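Long-range contacts in uncharacterized protein (Pseudomonas syringae pv. tomato, PDB 3K4I), which is of unknown function but belongs to the aldolase/RraA family and is found as an assembly of three chains: residues L23-L32 and V172-P182; I37-A45 and V159-P167. All coordinates share one frame; numbering follows the deposited sequence.

Contact 1. Residues L23-L32 and V172-P182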
loop_
_atom_site.group_PDB
_atom_site.type_symbol
_atom_site.label_atom_id
_atom_site.label_comp_id
_atom_site.label_asym_id
_atom_site.label_seq_id
_atom_site.Cartn_x
_atom_site.Cartn_y
_atom_site.Cartn_z
ATOM N N LEU C 23 13.538 -5.850 18.827
ATOM C CA LEU C 23 12.716 -6.998 18.493
ATOM C C LEU C 23 11.746 -6.658 17.375
ATOM O O LEU C 23 11.121 -5.604 17.392
ATOM C CB LEU C 23 11.950 -7.530 19.722
ATOM C CG LEU C 23 12.778 -8.108 20.871
ATOM C CD1 LEU C 23 11.908 -8.502 22.073
ATOM C CD2 LEU C 23 13.697 -9.294 20.444
ATOM N N ASP C 24 11.632 -7.578 16.420
ATOM C CA ASP C 24 10.727 -7.462 15.279
ATOM C C ASP C 24 9.370 -8.042 15.661
ATOM O O ASP C 24 9.282 -8.921 16.542
ATOM C CB ASP C 24 11.256 -8.339 14.133
ATOM C CG ASP C 24 12.575 -7.851 13.552
ATOM O OD1 ASP C 24 13.269 -8.671 12.925
ATOM O OD2 ASP C 24 12.916 -6.658 13.687
ATOM N N THR C 25 8.319 -7.576 14.986
ATOM C CA THR C 25 6.991 -8.185 15.167
ATOM C C THR C 25 6.994 -9.692 14.970
ATOM O O THR C 25 6.241 -10.396 15.658
ATOM C CB THR C 25 5.941 -7.526 14.264
ATOM O OG1 THR C 25 6.442 -7.459 12.929
ATOM C CG2 THR C 25 5.630 -6.096 14.779
ATOM N N ALA C 26 7.804 -10.199 14.036
ATOM C CA ALA C 26 7.882 -11.652 13.822
ATOM C C ALA C 26 8.360 -12.415 15.061
ATOM O O ALA C 26 7.793 -13.456 15.404
ATOM C CB ALA C 26 8.732 -11.994 12.589
ATOM N N SER C 27 9.411 -11.922 15.733
ATOM C CA SER C 27 9.912 -12.603 16.913
ATOM C C SER C 27 8.845 -12.641 18.016
ATOM O O SER C 27 8.645 -13.672 18.661
ATOM C CB SER C 27 11.175 -11.918 17.440
ATOM O OG SER C 27 12.031 -11.614 16.343
ATOM N N LEU C 28 8.170 -11.504 18.205
ATOM C CA LEU C 28 7.170 -11.382 19.244
ATOM C C LEU C 28 5.981 -12.271 18.951
ATOM O O LEU C 28 5.468 -12.928 19.848
ATOM C CB LEU C 28 6.726 -9.928 19.407
ATOM C CG LEU C 28 7.842 -9.137 20.120
ATOM C CD1 LEU C 28 7.673 -7.671 19.864
ATOM C CD2 LEU C 28 7.847 -9.456 21.630
ATOM N N SER C 29 5.604 -12.327 17.675
ATOM C CA SER C 29 4.510 -13.205 17.247
ATOM C C SER C 29 4.854 -14.696 17.439
ATOM O O SER C 29 4.034 -15.470 17.960
ATOM C CB SER C 29 4.160 -12.918 15.797
ATOM O OG SER C 29 3.076 -13.758 15.376
ATOM N N ASP C 30 6.067 -15.094 17.076
ATOM C CA ASP C 30 6.512 -16.500 17.291
ATOM C C ASP C 30 6.525 -16.842 18.790
ATOM O O ASP C 30 6.129 -17.939 19.195
ATOM C CB ASP C 30 7.901 -16.730 16.662
ATOM C CG ASP C 30 7.882 -16.660 15.137
ATOM O OD1 ASP C 30 6.797 -16.486 14.533
ATOM O OD2 ASP C 30 8.985 -16.732 14.521
ATOM N N ALA C 31 6.905 -15.874 19.624
ATOM C CA ALA C 31 6.901 -16.065 21.079
ATOM C C ALA C 31 5.477 -16.249 21.609
ATOM O O ALA C 31 5.200 -17.139 22.418
ATOM C CB ALA C 31 7.573 -14.877 21.770
ATOM N N LEU C 32 4.587 -15.379 21.170
ATOM C CA LEU C 32 3.178 -15.522 21.521
ATOM C C LEU C 32 2.643 -16.883 21.087
ATOM O O LEU C 32 1.964 -17.541 21.864
ATOM C CB LEU C 32 2.353 -14.422 20.909
ATOM C CG LEU C 32 2.479 -13.089 21.641
ATOM C CD1 LEU C 32 1.922 -12.009 20.682
ATOM C CD2 LEU C 32 1.692 -13.087 22.958
ATOM N N VAL C 172 3.596 -3.609 19.672
ATOM C CA VAL C 172 4.839 -3.487 18.888
ATOM C C VAL C 172 4.422 -3.537 17.426
ATOM O O VAL C 172 3.635 -4.428 17.018
ATOM C CB VAL C 172 5.870 -4.571 19.191
ATOM C CG1 VAL C 172 7.173 -4.309 18.342
ATOM C CG2 VAL C 172 6.206 -4.598 20.714
ATOM N N CYS C 173 4.854 -2.517 16.685
ATOM C CA CYS C 173 4.444 -2.358 15.297
ATOM C C CYS C 173 5.637 -1.991 14.453
ATOM O O CYS C 173 6.461 -1.189 14.889
ATOM C CB CYS C 173 3.418 -1.222 15.177
ATOM S SG CYS C 173 2.035 -1.359 16.312
ATOM N N ASP C 174 5.697 -2.555 13.245
ATOM C CA ASP C 174 6.729 -2.218 12.264
ATOM C C ASP C 174 6.217 -2.417 10.840
ATOM O O ASP C 174 4.989 -2.456 10.611
ATOM C CB ASP C 174 8.036 -3.009 12.543
ATOM C CG ASP C 174 7.861 -4.537 12.483
ATOM O OD1 ASP C 174 6.891 -5.068 11.884
ATOM O OD2 ASP C 174 8.732 -5.235 13.039
ATOM N N GLY C 175 7.128 -2.525 9.878
ATOM C CA GLY C 175 6.716 -2.694 8.468
ATOM C C GLY C 175 5.832 -3.902 8.192
ATOM O O GLY C 175 5.035 -3.899 7.224
ATOM N N SER C 176 5.937 -4.927 9.041
ATOM C CA SER C 176 5.134 -6.135 8.865
ATOM C C SER C 176 3.733 -6.053 9.506
ATOM O O SER C 176 2.918 -6.963 9.334
ATOM C CB SER C 176 5.919 -7.352 9.382
ATOM O OG SER C 176 7.160 -7.462 8.688
ATOM N N GLY C 177 3.454 -4.958 10.213
ATOM C CA GLY C 177 2.173 -4.769 10.885
ATOM C C GLY C 177 2.262 -4.623 12.393
ATOM O O GLY C 177 3.341 -4.262 12.950
ATOM N N CYS C 178 1.165 -4.933 13.064
ATOM C CA CYS C 178 1.045 -4.700 14.522
ATOM C C CYS C 178 0.752 -6.004 15.292
ATOM O O CYS C 178 -0.090 -6.825 14.889
ATOM C CB CYS C 178 -0.064 -3.710 14.814
ATOM S SG CYS C 178 -0.091 -2.235 13.711
ATOM N N VAL C 179 1.408 -6.145 16.434
ATOM C CA VAL C 179 1.240 -7.306 17.336
ATOM C C VAL C 179 0.795 -6.830 18.724
ATOM O O VAL C 179 1.320 -5.818 19.246
ATOM C CB VAL C 179 2.551 -8.109 17.485
ATOM C CG1 VAL C 179 2.398 -9.267 18.451
ATOM C CG2 VAL C 179 3.035 -8.627 16.147
ATOM N N VAL C 180 -0.187 -7.526 19.302
ATOM C CA VAL C 180 -0.699 -7.229 20.661
ATOM C C VAL C 180 -0.153 -8.287 21.612
ATOM O O VAL C 180 -0.368 -9.499 21.417
ATOM C CB VAL C 180 -2.254 -7.311 20.758
ATOM C CG1 VAL C 180 -2.731 -6.989 22.188
ATOM C CG2 VAL C 180 -2.912 -6.404 19.690
ATOM N N VAL C 181 0.576 -7.843 22.633
ATOM C CA VAL C 181 1.120 -8.744 23.624
ATOM C C VAL C 181 0.370 -8.523 24.938
ATOM O O VAL C 181 0.455 -7.434 25.523
ATOM C CB VAL C 181 2.654 -8.477 23.848
ATOM C CG1 VAL C 181 3.230 -9.371 24.969
ATOM C CG2 VAL C 181 3.445 -8.659 22.557
ATOM N N PRO C 182 -0.337 -9.557 25.445
ATOM C CA PRO C 182 -1.054 -9.338 26.704
ATOM C C PRO C 182 -0.118 -8.898 27.835
ATOM O O PRO C 182 0.978 -9.447 27.990
ATOM C CB PRO C 182 -1.643 -10.715 27.033
ATOM C CG PRO C 182 -1.838 -11.371 25.623
ATOM C CD PRO C 182 -0.554 -10.916 24.907
HETATM O O HOH W 1 10.929 -4.087 13.983
#
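Thr25, in the first turn of helix 25-33, meets Asp174 at the hairpin between strands 170-174 and 177-181, and the two side chains approach from opposite directions. From CB outward, every heavy atom of the threonine side chain has a neighbour on the hairpin. CB rests on Val179 CG2 at 3.6 Å. OG1 lies between the backbone N and the carbonyl carbon (chi1 49°), which points it at the carboxylate and gives a short hydrogen bond of 2.6 Å to Asp174 OD1, on the syn side and somewhat out of plane. CG2, on the other branch, lies against the hairpin backbone, 3.4 Å from Val172 O and close to Gly177 O.

Thr25 N donates to the other carboxylate oxygen, Asp174 OD2, at 3.1 Å; the bond is almost straight, though it arrives from above the carboxylate plane. Ser176 N reaches Asp174 OD1 from the face opposite to Thr25 OG1, closing an Asx turn within the type I turn Asp174-Gly177. Three protein donors therefore fix the carboxylate's rotation. A water donates to both Asp174 OD2 and Asp24 OD2, the bond to Asp24 being long; this water and the magnesium ion near the Asp24 side chain may both offset the like charges.

Farther along, the contact is apolar. Leu28 crosses Val172 at about a right angle, CD1 lying 3.5 Å from Val172 CG2. Leu32 meets Val179 tip to tip, CD1 to CG1 at 3.6 Å, while its CD2 touches Pro182 CD at 3.7 Å.

Helix segment 25-32 runs at 37° to strand 177-181, the axes approaching to 8.7 Å. Helix 186-207 touches Leu28 and Leu32 as well, and Asp124 and Gln143 of the second subunit pack against Ala26 and Ser29 respectively, so helix 25-33 is held between hairpin, long helix and neighbouring chain.

Contact 2. Residues I37-A45 and V159-P167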
loop_
_atom_site.group_PDB
_atom_site.type_symbol
_atom_site.label_atom_id
_atom_site.label_comp_id
_atom_site.label_asym_id
_atom_site.label_seq_id
_atom_site.Cartn_x
_atom_site.Cartn_y
_atom_site.Cartn_z
ATOM N N ILE C 37 -1.153 -18.178 21.668
ATOM C CA ILE C 37 -1.895 -16.918 21.537
ATOM C C ILE C 37 -1.546 -16.250 20.207
ATOM O O ILE C 37 -0.373 -16.156 19.843
ATOM C CB ILE C 37 -1.513 -15.973 22.713
ATOM C CG1 ILE C 37 -2.102 -16.513 24.022
ATOM C CG2 ILE C 37 -1.963 -14.504 22.483
ATOM C CD1 ILE C 37 -1.389 -15.945 25.227
ATOM N N ASP C 38 -2.566 -15.848 19.460
ATOM C CA ASP C 38 -2.391 -15.049 18.249
ATOM C C ASP C 38 -2.278 -13.618 18.652
ATOM O O ASP C 38 -3.057 -13.171 19.494
ATOM C CB ASP C 38 -3.674 -15.134 17.388
ATOM C CG ASP C 38 -3.818 -16.447 16.646
ATOM O OD1 ASP C 38 -2.852 -17.214 16.582
ATOM O OD2 ASP C 38 -4.923 -16.710 16.090
ATOM N N GLY C 39 -1.344 -12.884 18.050
ATOM C CA GLY C 39 -1.204 -11.471 18.401
ATOM C C GLY C 39 -1.331 -10.507 17.244
ATOM O O GLY C 39 -1.447 -9.321 17.456
ATOM N N GLY C 40 -1.304 -11.003 16.012
ATOM C CA GLY C 40 -1.303 -10.090 14.849
ATOM C C GLY C 40 -2.645 -9.489 14.511
ATOM O O GLY C 40 -3.679 -10.147 14.666
ATOM N N LEU C 41 -2.622 -8.230 14.083
ATOM C CA LEU C 41 -3.833 -7.527 13.649
ATOM C C LEU C 41 -3.858 -7.486 12.114
ATOM O O LEU C 41 -3.294 -6.578 11.485
ATOM C CB LEU C 41 -3.868 -6.108 14.256
ATOM C CG LEU C 41 -3.907 -6.026 15.803
ATOM C CD1 LEU C 41 -3.976 -4.591 16.243
ATOM C CD2 LEU C 41 -5.142 -6.737 16.335
ATOM N N PRO C 42 -4.523 -8.472 11.474
ATOM C CA PRO C 42 -4.337 -8.521 10.007
ATOM C C PRO C 42 -5.021 -7.330 9.335
ATOM O O PRO C 42 -6.044 -6.883 9.808
ATOM C CB PRO C 42 -4.989 -9.846 9.599
ATOM C CG PRO C 42 -5.972 -10.130 10.693
ATOM C CD PRO C 42 -5.460 -9.498 11.962
ATOM N N GLY C 43 -4.408 -6.807 8.281
ATOM C CA GLY C 43 -4.985 -5.675 7.587
ATOM C C GLY C 43 -4.641 -4.312 8.142
ATOM O O GLY C 43 -4.923 -3.326 7.494
ATOM N N ILE C 44 -4.018 -4.247 9.327
ATOM C CA ILE C 44 -3.620 -2.954 9.889
ATOM C C ILE C 44 -2.153 -2.667 9.497
ATOM O O ILE C 44 -1.215 -3.151 10.133
ATOM C CB ILE C 44 -3.894 -2.821 11.422
ATOM C CG1 ILE C 44 -5.384 -3.038 11.728
ATOM C CG2 ILE C 44 -3.465 -1.400 11.928
ATOM C CD1 ILE C 44 -5.834 -2.756 13.148
ATOM N N ALA C 45 -1.989 -1.911 8.423
ATOM C CA ALA C 45 -0.733 -1.793 7.722
ATOM C C ALA C 45 0.065 -0.571 8.161
ATOM O O ALA C 45 -0.491 0.485 8.437
ATOM C CB ALA C 45 -0.975 -1.764 6.204
ATOM N N VAL C 159 -11.949 -5.424 20.604
ATOM C CA VAL C 159 -11.740 -6.682 19.926
ATOM C C VAL C 159 -11.616 -6.387 18.429
ATOM O O VAL C 159 -12.552 -5.889 17.799
ATOM C CB VAL C 159 -12.817 -7.720 20.247
ATOM C CG1 VAL C 159 -12.449 -9.052 19.591
ATOM C CG2 VAL C 159 -12.946 -7.911 21.765
ATOM N N ILE C 160 -10.438 -6.653 17.877
ATOM C CA ILE C 160 -10.158 -6.348 16.459
ATOM C C ILE C 160 -9.850 -7.671 15.772
ATOM O O ILE C 160 -8.901 -8.333 16.130
ATOM C CB ILE C 160 -8.967 -5.367 16.319
ATOM C CG1 ILE C 160 -9.316 -3.994 16.923
ATOM C CG2 ILE C 160 -8.503 -5.219 14.854
ATOM C CD1 ILE C 160 -8.117 -3.066 17.068
ATOM N N ASP C 161 -10.664 -8.051 14.792
ATOM C CA ASP C 161 -10.470 -9.339 14.101
ATOM C C ASP C 161 -10.351 -10.523 15.110
ATOM O O ASP C 161 -9.515 -11.398 14.927
ATOM C CB ASP C 161 -9.209 -9.307 13.186
ATOM C CG ASP C 161 -9.240 -8.196 12.115
ATOM O OD1 ASP C 161 -8.247 -7.408 11.996
ATOM O OD2 ASP C 161 -10.235 -8.118 11.373
ATOM N N GLY C 162 -11.134 -10.512 16.193
ATOM C CA GLY C 162 -11.055 -11.563 17.222
ATOM C C GLY C 162 -9.913 -11.485 18.229
ATOM O O GLY C 162 -9.769 -12.381 19.070
ATOM N N ILE C 163 -9.100 -10.429 18.134
ATOM C CA ILE C 163 -7.974 -10.203 19.048
ATOM C C ILE C 163 -8.370 -9.131 20.038
ATOM O O ILE C 163 -8.717 -8.033 19.663
ATOM C CB ILE C 163 -6.702 -9.753 18.278
ATOM C CG1 ILE C 163 -6.392 -10.737 17.142
ATOM C CG2 ILE C 163 -5.471 -9.604 19.209
ATOM C CD1 ILE C 163 -6.101 -12.130 17.649
ATOM N N THR C 164 -8.279 -9.470 21.317
ATOM C CA THR C 164 -8.608 -8.566 22.384
ATOM C C THR C 164 -7.383 -7.701 22.712
ATOM O O THR C 164 -6.275 -8.232 22.797
ATOM C CB THR C 164 -9.054 -9.365 23.625
ATOM O OG1 THR C 164 -10.361 -9.901 23.372
ATOM C CG2 THR C 164 -9.085 -8.467 24.884
ATOM N N ILE C 165 -7.603 -6.391 22.848
ATOM C CA ILE C 165 -6.583 -5.421 23.311
ATOM C C ILE C 165 -7.152 -4.811 24.586
ATOM O O ILE C 165 -8.253 -4.216 24.597
ATOM C CB ILE C 165 -6.276 -4.273 22.301
ATOM C CG1 ILE C 165 -5.804 -4.817 20.940
ATOM C CG2 ILE C 165 -5.223 -3.344 22.866
ATOM C CD1 ILE C 165 -6.907 -4.889 19.891
ATOM N N GLN C 166 -6.431 -5.018 25.678
ATOM C CA GLN C 166 -6.745 -4.386 26.946
ATOM C C GLN C 166 -5.832 -3.172 27.133
ATOM O O GLN C 166 -4.658 -3.211 26.747
ATOM C CB GLN C 166 -6.465 -5.365 28.092
ATOM C CG GLN C 166 -7.382 -6.573 28.169
ATOM C CD GLN C 166 -8.730 -6.239 28.756
ATOM O OE1 GLN C 166 -9.011 -5.090 29.088
ATOM N NE2 GLN C 166 -9.592 -7.252 28.874
ATOM N N PRO C 167 -6.380 -2.089 27.720
ATOM C CA PRO C 167 -5.530 -0.968 28.136
ATOM C C PRO C 167 -4.352 -1.517 28.931
ATOM O O PRO C 167 -4.536 -2.276 29.903
ATOM C CB PRO C 167 -6.428 -0.152 29.064
ATOM C CG PRO C 167 -7.856 -0.577 28.713
ATOM C CD PRO C 167 -7.759 -1.992 28.244
#
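Apolar packing makes most of this contact, with Leu41 CD2 at its middle. That methyl lies 3.9 Å from Ile163 CB and 4.0 Å from Ile160 CG2, touching both strands of the small hairpin; the leucine crosses Ile160 at about a right angle. With chi2 near 180° CD1 is the extended branch, and CD2, the one folded back beside it, makes the contact with the hairpin, although the bond to CB does not itself point there. Ile44 CD1 adds a second contact to Ile160 CG2, also at 4.0 Å.

Side chain meets backbone at Ile163. Its CG1 sits 3.7 Å from Gly40 O, and its CD1 reaches on to Asp38, near both the carbonyl oxygen and CB.

The polar part lies at Pro42. Asp161 OD1 comes within 3.5 Å of the ring's CD and 3.1 Å of Pro42 O, a pairing of two acceptors that Arg138 reconciles: it makes a salt bridge to Asp161 OD1 and a hydrogen bond to Pro42 O. Asp38, at the other end, forms a salt bridge to Arg148 of the second subunit.

Two tight turns shape the surfaces: a type II turn Leu41-Ile44, with Gly43 at positive phi, and a type I' turn Ile160-Ile163. The latter, flanked by paired strands, is the two-residue connection of a classic beta-hairpin, here packed against an irregular loop.

In the fold
The centres of contacts 1 and 2 are 11 Å apart, and strand 177-181 joins them. Its two faces divide the work: Val179 turns to helix 25-33, Val180 to Ile163 and Ile165 of contact 2. Along its edge, probable backbone hydrogen bonds tie Val180 to Gly39 and Cys178 to Leu41, so the loop 37-45 runs beside the strand. The order in the chain is 23-32, 37-45, 159-167, 172-182, the outer pair enclosing the inner one. Parts of the chain far apart in sequence, early and late in this Aldolase/RraA-family protein, are thereby brought together. Both contacts also touch the second subunit, placing this region at an interface of the three-chain assembly.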